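PDB 6BA1: inosine-uridine preferring nucleoside hydrolase from Gardnerella vaginalis 315-A, which belongs to the nucleoside hydrolase family, folds around a mixed, mainly parallel beta sheet flanked by helices, and holds a calcium ion. Local coordinates for residues Y39-L43 / S77-L81; V48-L52 / K64-G68; V118-K123 / E145-I150; F185-V191 / K292-V296. Residue numbers count along the deposited sequence, not the author numbering.

All four contacts lie in one alpha/beta chain but at different depths. Contact 2 is the most buried: five of its six touching residues are inside, and it rests on apolar side chains, setting helix 44-57 on strand 64-67. Contact 1 joins the loops around that same unit; its centre is about 15 Å from that of contact 2, and aromatic and aliphatic groups meet beside the calcium site without a hydrogen bond. Contact 3, with four exposed residues, adds a salt bridge to an apolar centre. Contact 4 combines a Met-aromatic contact with a backbone hydrogen bond and, like contact 2, reaches the main sheet. Contacts 3 and 4 touch, Lys147 CD lying 3.2 Å from Ser187 O.

Contact 1 (Y39-L43 / S77-L81)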
loop_
_atom_site.group_PDB
_atom_site.type_symbol
_atom_site.label_atom_id
_atom_site.label_comp_id
_atom_site.label_asym_id
_atom_site.label_seq_id
_atom_site.Cartn_x
_atom_site.Cartn_y
_atom_site.Cartn_z
ATOM N N TYR A 39 10.631 -24.358 -4.221
ATOM C CA TYR A 39 9.401 -25.087 -4.564
ATOM C C TYR A 39 8.262 -24.108 -4.839
ATOM O O TYR A 39 8.364 -22.926 -4.508
ATOM C CB TYR A 39 9.014 -26.010 -3.402
ATOM C CG TYR A 39 8.686 -25.244 -2.130
ATOM C CD1 TYR A 39 7.369 -24.915 -1.809
ATOM C CD2 TYR A 39 9.701 -24.815 -1.272
ATOM C CE1 TYR A 39 7.075 -24.204 -0.665
ATOM C CE2 TYR A 39 9.414 -24.098 -0.121
ATOM C CZ TYR A 39 8.099 -23.794 0.178
ATOM O OH TYR A 39 7.794 -23.075 1.302
ATOM N N GLY A 40 7.172 -24.603 -5.424
ATOM C CA GLY A 40 5.970 -23.784 -5.638
ATOM C C GLY A 40 5.342 -24.056 -6.983
ATOM O O GLY A 40 4.368 -24.813 -7.081
ATOM N N ASN A 41 5.887 -23.420 -8.017
ATOM C CA ASN A 41 5.479 -23.663 -9.406
ATOM C C ASN A 41 5.604 -25.157 -9.719
ATOM O O ASN A 41 4.771 -25.738 -10.416
ATOM C CB ASN A 41 6.344 -22.867 -10.404
ATOM C CG ASN A 41 6.126 -21.356 -10.323
ATOM O OD1 ASN A 41 5.229 -20.878 -9.638
ATOM N ND2 ASN A 41 6.948 -20.599 -11.042
ATOM N N VAL A 42 6.661 -25.765 -9.184
ATOM C CA VAL A 42 6.909 -27.178 -9.332
ATOM C C VAL A 42 7.662 -27.698 -8.102
ATOM O O VAL A 42 8.261 -26.904 -7.359
ATOM C CB VAL A 42 7.689 -27.418 -10.648
ATOM C CG1 VAL A 42 9.132 -26.939 -10.525
ATOM C CG2 VAL A 42 7.581 -28.878 -11.101
ATOM N N LEU A 43 7.601 -29.021 -7.881
ATOM C CA LEU A 43 8.331 -29.691 -6.786
ATOM C C LEU A 43 9.811 -29.292 -6.781
ATOM O O LEU A 43 10.405 -29.082 -7.841
ATOM C CB LEU A 43 8.213 -31.212 -6.926
ATOM C CG LEU A 43 6.823 -31.807 -6.636
ATOM C CD1 LEU A 43 6.554 -33.023 -7.519
ATOM C CD2 LEU A 43 6.648 -32.153 -5.157
ATOM N N SER A 77 5.067 -30.964 4.632
ATOM C CA SER A 77 5.186 -31.412 3.252
ATOM C C SER A 77 4.891 -30.293 2.249
ATOM O O SER A 77 4.721 -29.129 2.630
ATOM C CB SER A 77 4.230 -32.592 3.016
ATOM O OG SER A 77 2.898 -32.159 2.785
ATOM N N PHE A 78 4.868 -30.658 0.965
ATOM C CA PHE A 78 4.430 -29.756 -0.095
ATOM C C PHE A 78 4.007 -30.539 -1.345
ATOM O O PHE A 78 4.730 -31.429 -1.798
ATOM C CB PHE A 78 5.528 -28.757 -0.451
ATOM C CG PHE A 78 5.267 -28.016 -1.735
ATOM C CD1 PHE A 78 5.894 -28.399 -2.924
ATOM C CD2 PHE A 78 4.364 -26.958 -1.776
ATOM C CE1 PHE A 78 5.644 -27.735 -4.109
ATOM C CE2 PHE A 78 4.107 -26.284 -2.954
ATOM C CZ PHE A 78 4.747 -26.678 -4.128
ATOM N N GLU A 79 2.844 -30.187 -1.892
ATOM C CA GLU A 79 2.376 -30.688 -3.183
ATOM C C GLU A 79 2.207 -29.493 -4.115
ATOM O O GLU A 79 1.897 -28.383 -3.668
ATOM C CB GLU A 79 1.020 -31.384 -3.023
ATOM C CG GLU A 79 0.944 -32.410 -1.895
ATOM C CD GLU A 79 -0.462 -32.519 -1.298
ATOM O OE1 GLU A 79 -1.004 -31.463 -0.889
ATOM O OE2 GLU A 79 -1.025 -33.646 -1.233
ATOM N N VAL A 80 2.400 -29.724 -5.413
ATOM C CA VAL A 80 2.136 -28.690 -6.420
ATOM C C VAL A 80 0.619 -28.553 -6.548
ATOM O O VAL A 80 -0.081 -29.554 -6.719
ATOM C CB VAL A 80 2.743 -29.066 -7.794
ATOM C CG1 VAL A 80 2.317 -28.078 -8.882
ATOM C CG2 VAL A 80 4.256 -29.118 -7.701
ATOM N N LEU A 81 0.119 -27.325 -6.457
ATOM C CA LEU A 81 -1.315 -27.049 -6.627
ATOM C C LEU A 81 -1.680 -27.230 -8.108
ATOM O O LEU A 81 -0.856 -26.923 -8.981
ATOM C CB LEU A 81 -1.678 -25.628 -6.181
ATOM C CG LEU A 81 -1.304 -25.162 -4.778
ATOM C CD1 LEU A 81 -1.502 -23.662 -4.622
ATOM C CD2 LEU A 81 -2.110 -25.973 -3.785
#
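Phe78 lays one ring face over the Tyr39 side chain, in an edge-to-face pair with the edge of Tyr39 toward Phe78, centroids 4.8 Å apart and planes at 60°. The two segments are loops of the alpha/beta fold, one following strand 31-37 and the other strand 64-67, each ending at the N-cap of a helix. Tyr39 CB adds an off-centre CH-pi contact, 4.2 Å from the Phe78 centroid, while Tyr39 OH is hydrogen-bonded to Thr134.

Beyond the rings, Val80 packs against the loop at Val42 and Leu43: its CG2 is 3.7 Å from Val42 CA and 3.9 Å from Leu43 CG. Gly40, at phi/psi 140/-82, has angles at which a CB would collide with the preceding carbonyl. Its N is hydrogen-bonded to Val42 O (3.2 Å). Asn41 points away from 77-81, with its side chain about 3 Å from the calcium ion that Asp12 and Asp17 help bind. Across the loops, Gly40 N comes within 3.4 Å of Phe78 CZ.

Contact 2 (V48-L52 / K64-G68)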
loop_
_atom_site.group_PDB
_atom_site.type_symbol
_atom_site.label_atom_id
_atom_site.label_comp_id
_atom_site.label_asym_id
_atom_site.label_seq_id
_atom_site.Cartn_x
_atom_site.Cartn_y
_atom_site.Cartn_z
ATOM N N VAL A 48 15.330 -28.083 -9.724
ATOM C CA VAL A 48 16.741 -28.329 -9.968
ATOM C C VAL A 48 16.994 -28.984 -11.340
ATOM O O VAL A 48 17.896 -28.548 -12.066
ATOM C CB VAL A 48 17.371 -29.162 -8.825
ATOM C CG1 VAL A 48 18.801 -29.594 -9.159
ATOM C CG2 VAL A 48 17.326 -28.365 -7.523
ATOM N N ARG A 49 16.211 -30.016 -11.692
ATOM C CA ARG A 49 16.350 -30.672 -13.008
ATOM C C ARG A 49 16.248 -29.670 -14.153
ATOM O O ARG A 49 17.023 -29.724 -15.116
ATOM C CB ARG A 49 15.287 -31.752 -13.229
ATOM C CG ARG A 49 15.571 -32.635 -14.453
ATOM C CD ARG A 49 14.319 -33.188 -15.121
ATOM N NE ARG A 49 13.656 -32.263 -16.052
ATOM C CZ ARG A 49 14.102 -31.911 -17.268
ATOM N NH1 ARG A 49 15.256 -32.360 -17.746
ATOM N NH2 ARG A 49 13.397 -31.078 -18.015
ATOM N N ASN A 50 15.279 -28.769 -14.030
ATOM C CA ASN A 50 15.005 -27.762 -15.048
ATOM C C ASN A 50 16.141 -26.752 -15.100
ATOM O O ASN A 50 16.660 -26.450 -16.178
ATOM C CB ASN A 50 13.670 -27.058 -14.754
ATOM C CG ASN A 50 12.494 -28.025 -14.726
ATOM O OD1 ASN A 50 12.643 -29.226 -14.998
ATOM N ND2 ASN A 50 11.322 -27.512 -14.394
ATOM N N ALA A 51 16.540 -26.258 -13.926
ATOM C CA ALA A 51 17.638 -25.293 -13.807
ATOM C C ALA A 51 18.910 -25.780 -14.498
ATOM O O ALA A 51 19.503 -25.051 -15.294
ATOM C CB ALA A 51 17.912 -24.990 -12.345
ATOM N N LEU A 52 19.307 -27.018 -14.197
ATOM C CA LEU A 52 20.495 -27.625 -14.799
ATOM C C LEU A 52 20.342 -27.746 -16.311
ATOM O O LEU A 52 21.197 -27.272 -17.059
ATOM C CB LEU A 52 20.765 -29.005 -14.198
ATOM C CG LEU A 52 21.190 -29.059 -12.728
ATOM C CD1 LEU A 52 20.910 -30.440 -12.138
ATOM C CD2 LEU A 52 22.664 -28.681 -12.564
ATOM N N LYS A 64 26.222 -23.433 -11.239
ATOM C CA LYS A 64 26.135 -24.518 -10.272
ATOM C C LYS A 64 24.799 -24.419 -9.549
ATOM O O LYS A 64 24.497 -23.394 -8.933
ATOM C CB LYS A 64 27.287 -24.438 -9.274
ATOM C CG LYS A 64 28.646 -24.295 -9.939
ATOM C CD LYS A 64 29.817 -24.624 -9.027
ATOM C CE LYS A 64 31.086 -23.815 -9.377
ATOM N NZ LYS A 64 32.289 -24.667 -9.262
ATOM N N VAL A 65 23.999 -25.477 -9.632
ATOM C CA VAL A 65 22.653 -25.493 -9.058
ATOM C C VAL A 65 22.675 -26.155 -7.681
ATOM O O VAL A 65 23.028 -27.324 -7.559
ATOM C CB VAL A 65 21.676 -26.241 -9.986
ATOM C CG1 VAL A 65 20.288 -26.322 -9.371
ATOM C CG2 VAL A 65 21.634 -25.556 -11.350
ATOM N N TYR A 66 22.289 -25.404 -6.653
ATOM C CA TYR A 66 22.280 -25.900 -5.273
ATOM C C TYR A 66 20.868 -26.306 -4.868
ATOM O O TYR A 66 19.902 -26.008 -5.559
ATOM C CB TYR A 66 22.859 -24.849 -4.325
ATOM C CG TYR A 66 24.290 -24.500 -4.667
ATOM C CD1 TYR A 66 25.355 -25.082 -3.990
ATOM C CD2 TYR A 66 24.581 -23.598 -5.689
ATOM C CE1 TYR A 66 26.674 -24.760 -4.312
ATOM C CE2 TYR A 66 25.886 -23.274 -6.021
ATOM C CZ TYR A 66 26.930 -23.853 -5.333
ATOM O OH TYR A 66 28.225 -23.522 -5.670
ATOM N N LYS A 67 20.769 -26.992 -3.737
ATOM C CA LYS A 67 19.560 -27.686 -3.327
ATOM C C LYS A 67 19.018 -27.061 -2.035
ATOM O O LYS A 67 19.584 -27.254 -0.958
ATOM C CB LYS A 67 19.884 -29.181 -3.136
ATOM C CG LYS A 67 19.058 -30.139 -3.985
ATOM C CD LYS A 67 19.710 -31.512 -4.047
ATOM C CE LYS A 67 18.927 -32.469 -4.924
ATOM N NZ LYS A 67 19.427 -33.868 -4.801
ATOM N N GLY A 68 17.947 -26.280 -2.156
ATOM C CA GLY A 68 17.270 -25.687 -0.999
ATOM C C GLY A 68 16.255 -26.622 -0.358
ATOM O O GLY A 68 16.340 -27.827 -0.514
#
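Three side chains of one helical face converge on Val65. Val48, in its t rotamer (chi1 172°), turns CG1 to within 3.6 Å of Val65 CG1. One turn later Ala51 brings its CB 3.9 Å from Val65 CG2, and Leu52 reaches the same methyl with CD2 at 3.5 Å. The CA-to-CB bond of Leu52 points sideways, so its approach depends on the mt conformation (chi1 -67°, chi2 158°), which carries the branched end back to the strand. Val65 is itself t (chi1 177°); CG1 meets Val48, CG2 Leu52, with Ala51 CB also 4.0 Å from Val65 CG1; it has 92 Å² covered by the helix, the largest share of any residue here.

This is the second half of a beta-alpha-beta crossover: strand 31-37 leads into helix 44-57, which returns to the parallel strand 64-67, an outermost strand of the main sheet in this chain. The short helix and strand axes run antiparallel at 172°, 8.8 Å apart at closest approach, as expected when a crossover helix lies on the sheet.

Tyr66 points away, as strand alternation dictates, and its ring stacks with Phe113. Lys67 has an off-well chi1 of -122° but an extended remainder, and its CG lies 4.3 Å from Val48 CG2. On the helix, Leu52 N bonds to Val48 O at 3.0 Å, fixing the one-turn spacing of these two side chains.

Contact 3 (V118-K123 / E145-I150); sequences VKKYGK and EIKDEI
The C-terminal ends of two helices, 110-121 and 146-149, meet near the surface of the alpha/beta fold, just before strands 125-129 and 152-156. Residues 118-121 are helical; Gly122 breaks the helix with positive phi (51/-119), its N still bonded to Val118 O at 2.8 Å. Residues 146-149 form one short turn, with Ile150 N to Ile146 O at 2.8 Å, before Ile150 becomes extended (-70/148). The chains come nearest at Lys123 and Ile150, CA atoms 5.1 Å apart.

Apolar packing centres on Val118 (t). Its CG1 lies 3.6 Å from Glu149 CB, and its CG2 4.0 Å from both Ile146 CG2 and Ile150 CD1. Ile146 (mt) also packs on Ala139 and Leu140 of helix 134-142, and Ile150 (tt) on Tyr127.

The charged contact is solvent-exposed. Lys119, with chi1 -94° and chi2 128° both between wells and the rest t, brings NZ to Glu145 OE2 at 3.0 Å, a salt bridge whose hydrogen bond is weak. Glu149 (mt, chi3 -65°) holds OE1 4.1 Å from Lys119 NZ, beyond salt-bridge range.

The remaining contacts involve backbone and Lys123. Gly122 C lies 3.2 Å from Glu149 O, and Lys123 CE approaches Asp148 O at 3.2 Å.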
loop_
_atom_site.group_PDB
_atom_site.type_symbol
_atom_site.label_atom_id
_atom_site.label_comp_id
_atom_site.label_asym_id
_atom_site.label_seq_id
_atom_site.Cartn_x
_atom_site.Cartn_y
_atom_site.Cartn_z
ATOM N N VAL A 118 27.813 -14.978 0.765
ATOM C CA VAL A 118 27.761 -13.683 1.457
ATOM C C VAL A 118 29.121 -13.349 2.066
ATOM O O VAL A 118 29.598 -12.226 1.927
ATOM C CB VAL A 118 26.653 -13.647 2.547
ATOM C CG1 VAL A 118 26.800 -12.448 3.479
ATOM C CG2 VAL A 118 25.273 -13.641 1.898
ATOM N N LYS A 119 29.736 -14.320 2.732
ATOM C CA LYS A 119 31.049 -14.101 3.343
ATOM C C LYS A 119 32.180 -13.985 2.318
ATOM O O LYS A 119 33.158 -13.283 2.579
ATOM C CB LYS A 119 31.349 -15.153 4.427
ATOM C CG LYS A 119 30.953 -14.686 5.828
ATOM C CD LYS A 119 30.060 -15.653 6.588
ATOM C CE LYS A 119 29.199 -14.889 7.597
ATOM N NZ LYS A 119 28.388 -15.763 8.495
ATOM N N LYS A 120 32.041 -14.630 1.158
ATOM C CA LYS A 120 33.042 -14.498 0.087
ATOM C C LYS A 120 32.950 -13.149 -0.616
ATOM O O LYS A 120 33.915 -12.385 -0.630
ATOM C CB LYS A 120 32.921 -15.624 -0.956
ATOM C CG LYS A 120 34.073 -15.629 -1.949
ATOM C CD LYS A 120 34.453 -17.017 -2.464
ATOM C CE LYS A 120 35.747 -16.943 -3.246
ATOM N NZ LYS A 120 36.427 -18.267 -3.349
ATOM N N TYR A 121 31.783 -12.862 -1.184
ATOM C CA TYR A 121 31.611 -11.707 -2.068
ATOM C C TYR A 121 31.026 -10.468 -1.391
ATOM O O TYR A 121 30.997 -9.403 -2.009
ATOM C CB TYR A 121 30.785 -12.115 -3.295
ATOM C CG TYR A 121 31.393 -13.299 -4.015
ATOM C CD1 TYR A 121 32.639 -13.190 -4.643
ATOM C CD2 TYR A 121 30.749 -14.540 -4.039
ATOM C CE1 TYR A 121 33.214 -14.282 -5.290
ATOM C CE2 TYR A 121 31.322 -15.634 -4.686
ATOM C CZ TYR A 121 32.550 -15.500 -5.308
ATOM O OH TYR A 121 33.110 -16.573 -5.953
ATOM N N GLY A 122 30.570 -10.597 -0.143
ATOM C CA GLY A 122 30.130 -9.447 0.664
ATOM C C GLY A 122 29.127 -8.541 -0.032
ATOM O O GLY A 122 28.037 -8.979 -0.415
ATOM N N LYS A 123 29.518 -7.282 -0.218
ATOM C CA LYS A 123 28.658 -6.273 -0.833
ATOM C C LYS A 123 28.632 -6.289 -2.370
ATOM O O LYS A 123 27.878 -5.524 -2.976
ATOM C CB LYS A 123 29.000 -4.877 -0.291
ATOM C CG LYS A 123 28.635 -4.727 1.184
ATOM C CD LYS A 123 27.883 -3.449 1.520
ATOM C CE LYS A 123 27.068 -3.627 2.790
ATOM N NZ LYS A 123 26.769 -2.330 3.446
ATOM N N GLU A 145 24.143 -12.461 10.644
ATOM C CA GLU A 145 25.158 -11.488 10.169
ATOM C C GLU A 145 24.914 -11.037 8.726
ATOM O O GLU A 145 25.166 -9.879 8.386
ATOM C CB GLU A 145 26.591 -12.048 10.218
ATOM C CG GLU A 145 26.999 -12.815 11.469
ATOM C CD GLU A 145 26.915 -14.324 11.277
ATOM O OE1 GLU A 145 25.795 -14.825 11.073
ATOM O OE2 GLU A 145 27.954 -15.010 11.315
ATOM N N ILE A 146 24.449 -11.975 7.894
ATOM C CA ILE A 146 24.129 -11.748 6.476
ATOM C C ILE A 146 23.537 -10.358 6.204
ATOM O O ILE A 146 23.992 -9.662 5.293
ATOM C CB ILE A 146 23.143 -12.828 5.947
ATOM C CG1 ILE A 146 23.824 -14.200 5.837
ATOM C CG2 ILE A 146 22.572 -12.458 4.574
ATOM C CD1 ILE A 146 22.841 -15.348 5.689
ATOM N N LYS A 147 22.519 -9.994 6.992
ATOM C CA LYS A 147 21.823 -8.688 6.928
ATOM C C LYS A 147 22.702 -7.540 6.431
ATOM O O LYS A 147 22.421 -6.917 5.396
ATOM C CB LYS A 147 21.312 -8.283 8.314
ATOM C CG LYS A 147 20.182 -9.110 8.890
ATOM C CD LYS A 147 20.041 -8.836 10.386
ATOM C CE LYS A 147 19.060 -9.809 11.027
ATOM N NZ LYS A 147 18.637 -9.404 12.383
ATOM N N ASP A 148 23.775 -7.293 7.179
ATOM C CA ASP A 148 24.654 -6.150 6.961
ATOM C C ASP A 148 25.756 -6.483 5.950
ATOM O O ASP A 148 26.197 -5.606 5.201
ATOM C CB ASP A 148 25.258 -5.694 8.298
ATOM C CG ASP A 148 24.190 -5.450 9.377
ATOM O OD1 ASP A 148 23.180 -4.774 9.101
ATOM O OD2 ASP A 148 24.359 -5.934 10.507
ATOM N N GLU A 149 26.184 -7.749 5.927
ATOM C CA GLU A 149 27.246 -8.211 5.022
ATOM C C GLU A 149 26.827 -8.262 3.542
ATOM O O GLU A 149 27.630 -7.921 2.673
ATOM C CB GLU A 149 27.790 -9.581 5.477
ATOM C CG GLU A 149 28.592 -9.550 6.773
ATOM C CD GLU A 149 29.101 -10.921 7.192
ATOM O OE1 GLU A 149 28.270 -11.798 7.506
ATOM O OE2 GLU A 149 30.339 -11.125 7.218
ATOM N N ILE A 150 25.594 -8.690 3.260
ATOM C CA ILE A 150 25.119 -8.842 1.868
ATOM C C ILE A 150 24.927 -7.488 1.166
ATOM O O ILE A 150 24.583 -6.486 1.804
ATOM C CB ILE A 150 23.823 -9.692 1.773
ATOM C CG1 ILE A 150 23.580 -10.171 0.331
ATOM C CG2 ILE A 150 22.613 -8.938 2.294
ATOM C CD1 ILE A 150 22.522 -11.247 0.204
#

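Contact 4 (F185-V191 / K292-V296); sequences FRSGAPV and KTMQV
This contact combines backbone pairing between two adjacent inner strands with side-chain packing, where the end of helix 178-187 turns into strand 191-194, beside its parallel neighbour 295-300 in the main sheet. CA pairs are Gly188-Thr293 (5.1 Å) and Val191-Met294 (4.8 Å). Gly188 leaves the helix with phi/psi 93/8; Ser187 OG accepts from Ala189 N at 3.0 Å, an ST turn, and Pro190 (-73/75) centres an inverse gamma turn, with Val191 N to Ala189 O at 2.8 Å. Across the segments, Gln295 N donates to Val191 O at 3.3 Å.

Met294, near-extended (-134/171), adopts ptm and lies over one face of Phe185 (chi1 -76°, chi2 24°). Its CE stands 3.5 Å from the ring centroid, 2° off the normal, and SD 4.0 Å, a Met-aromatic contact. The same CE meets Val191 CG1 at 3.6 Å. Thr293 CG2 packs on Gly188 CA at 3.8 Å. The single cross-segment hydrogen bond thus pairs the backbones, while Met294 joins helix and strand through dispersion and CH-pi contact.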
loop_
_atom_site.group_PDB
_atom_site.type_symbol
_atom_site.label_atom_id
_atom_site.label_comp_id
_atom_site.label_asym_id
_atom_site.label_seq_id
_atom_site.Cartn_x
_atom_site.Cartn_y
_atom_site.Cartn_z
ATOM N N PHE A 185 11.655 -9.720 5.608
ATOM C CA PHE A 185 11.289 -8.297 5.546
ATOM C C PHE A 185 11.720 -7.585 6.828
ATOM O O PHE A 185 12.347 -6.517 6.777
ATOM C CB PHE A 185 9.775 -8.129 5.336
ATOM C CG PHE A 185 9.287 -8.406 3.927
ATOM C CD1 PHE A 185 9.985 -9.216 3.038
ATOM C CD2 PHE A 185 8.078 -7.870 3.507
ATOM C CE1 PHE A 185 9.491 -9.457 1.761
ATOM C CE2 PHE A 185 7.583 -8.116 2.231
ATOM C CZ PHE A 185 8.290 -8.907 1.361
ATOM N N ARG A 186 11.392 -8.211 7.959
ATOM C CA ARG A 186 11.772 -7.727 9.286
ATOM C C ARG A 186 13.276 -7.774 9.570
ATOM O O ARG A 186 13.763 -6.963 10.362
ATOM C CB ARG A 186 11.053 -8.534 10.379
ATOM C CG ARG A 186 9.560 -8.297 10.456
ATOM C CD ARG A 186 8.992 -8.605 11.841
ATOM N NE ARG A 186 7.998 -7.589 12.222
ATOM C CZ ARG A 186 6.685 -7.660 12.015
ATOM N NH1 ARG A 186 6.113 -8.704 11.416
ATOM N NH2 ARG A 186 5.928 -6.644 12.414
ATOM N N SER A 187 13.996 -8.717 8.950
ATOM C CA SER A 187 15.449 -8.866 9.134
ATOM C C SER A 187 16.237 -7.555 9.141
ATOM O O SER A 187 17.183 -7.400 9.908
ATOM C CB SER A 187 16.051 -9.751 8.039
ATOM O OG SER A 187 16.119 -9.064 6.800
ATOM N N GLY A 188 15.849 -6.635 8.270
ATOM C CA GLY A 188 16.553 -5.371 8.096
ATOM C C GLY A 188 17.581 -5.436 6.994
ATOM O O GLY A 188 18.359 -4.502 6.813
ATOM N N ALA A 189 17.590 -6.540 6.249
ATOM C CA ALA A 189 18.451 -6.684 5.083
ATOM C C ALA A 189 17.973 -5.722 4.018
ATOM O O ALA A 189 16.795 -5.375 3.990
ATOM C CB ALA A 189 18.432 -8.109 4.572
ATOM N N PRO A 190 18.892 -5.267 3.139
ATOM C CA PRO A 190 18.522 -4.327 2.081
ATOM C C PRO A 190 17.710 -4.959 0.959
ATOM O O PRO A 190 18.222 -5.188 -0.127
ATOM C CB PRO A 190 19.863 -3.750 1.628
ATOM C CG PRO A 190 20.836 -4.804 1.943
ATOM C CD PRO A 190 20.341 -5.523 3.157
ATOM N N VAL A 191 16.441 -5.233 1.239
ATOM C CA VAL A 191 15.518 -5.879 0.307
ATOM C C VAL A 191 14.872 -4.838 -0.618
ATOM O O VAL A 191 14.736 -3.682 -0.254
ATOM C CB VAL A 191 14.438 -6.670 1.062
ATOM C CG1 VAL A 191 13.457 -7.335 0.096
ATOM C CG2 VAL A 191 15.064 -7.697 1.989
ATOM N N LYS A 292 14.590 3.435 6.614
ATOM C CA LYS A 292 13.742 2.476 5.900
ATOM C C LYS A 292 14.557 1.273 5.414
ATOM O O LYS A 292 15.451 1.417 4.574
ATOM C CB LYS A 292 13.039 3.173 4.728
ATOM C CG LYS A 292 12.222 4.413 5.106
ATOM C CD LYS A 292 11.265 4.139 6.268
ATOM C CE LYS A 292 10.228 5.226 6.457
ATOM N NZ LYS A 292 9.281 4.847 7.538
ATOM N N THR A 293 14.244 0.086 5.946
ATOM C CA THR A 293 15.038 -1.131 5.706
ATOM C C THR A 293 14.904 -1.659 4.275
ATOM O O THR A 293 15.898 -2.079 3.686
ATOM C CB THR A 293 14.665 -2.268 6.687
ATOM O OG1 THR A 293 13.256 -2.561 6.605
ATOM C CG2 THR A 293 15.038 -1.886 8.126
ATOM N N MET A 294 13.691 -1.649 3.727
ATOM C CA MET A 294 13.439 -2.106 2.362
ATOM C C MET A 294 12.562 -1.147 1.565
ATOM O O MET A 294 12.035 -0.200 2.118
ATOM C CB MET A 294 12.871 -3.534 2.367
ATOM C CG MET A 294 11.611 -3.769 3.147
ATOM S SD MET A 294 11.209 -5.536 3.176
ATOM C CE MET A 294 10.505 -5.764 1.540
ATOM N N GLN A 295 12.450 -1.399 0.263
ATOM C CA GLN A 295 11.772 -0.501 -0.674
ATOM C C GLN A 295 10.841 -1.302 -1.571
ATOM O O GLN A 295 11.264 -2.289 -2.147
ATOM C CB GLN A 295 12.796 0.245 -1.537
ATOM C CG GLN A 295 14.071 0.634 -0.801
ATOM C CD GLN A 295 14.925 1.614 -1.581
ATOM O OE1 GLN A 295 14.975 1.563 -2.817
ATOM N NE2 GLN A 295 15.602 2.518 -0.862
ATOM N N VAL A 296 9.577 -0.890 -1.674
ATOM C CA VAL A 296 8.602 -1.593 -2.509
ATOM C C VAL A 296 8.408 -0.844 -3.817
ATOM O O VAL A 296 8.277 0.371 -3.831
ATOM C CB VAL A 296 7.240 -1.769 -1.814
ATOM C CG1 VAL A 296 6.290 -2.563 -2.704
ATOM C CG2 VAL A 296 7.418 -2.459 -0.463
#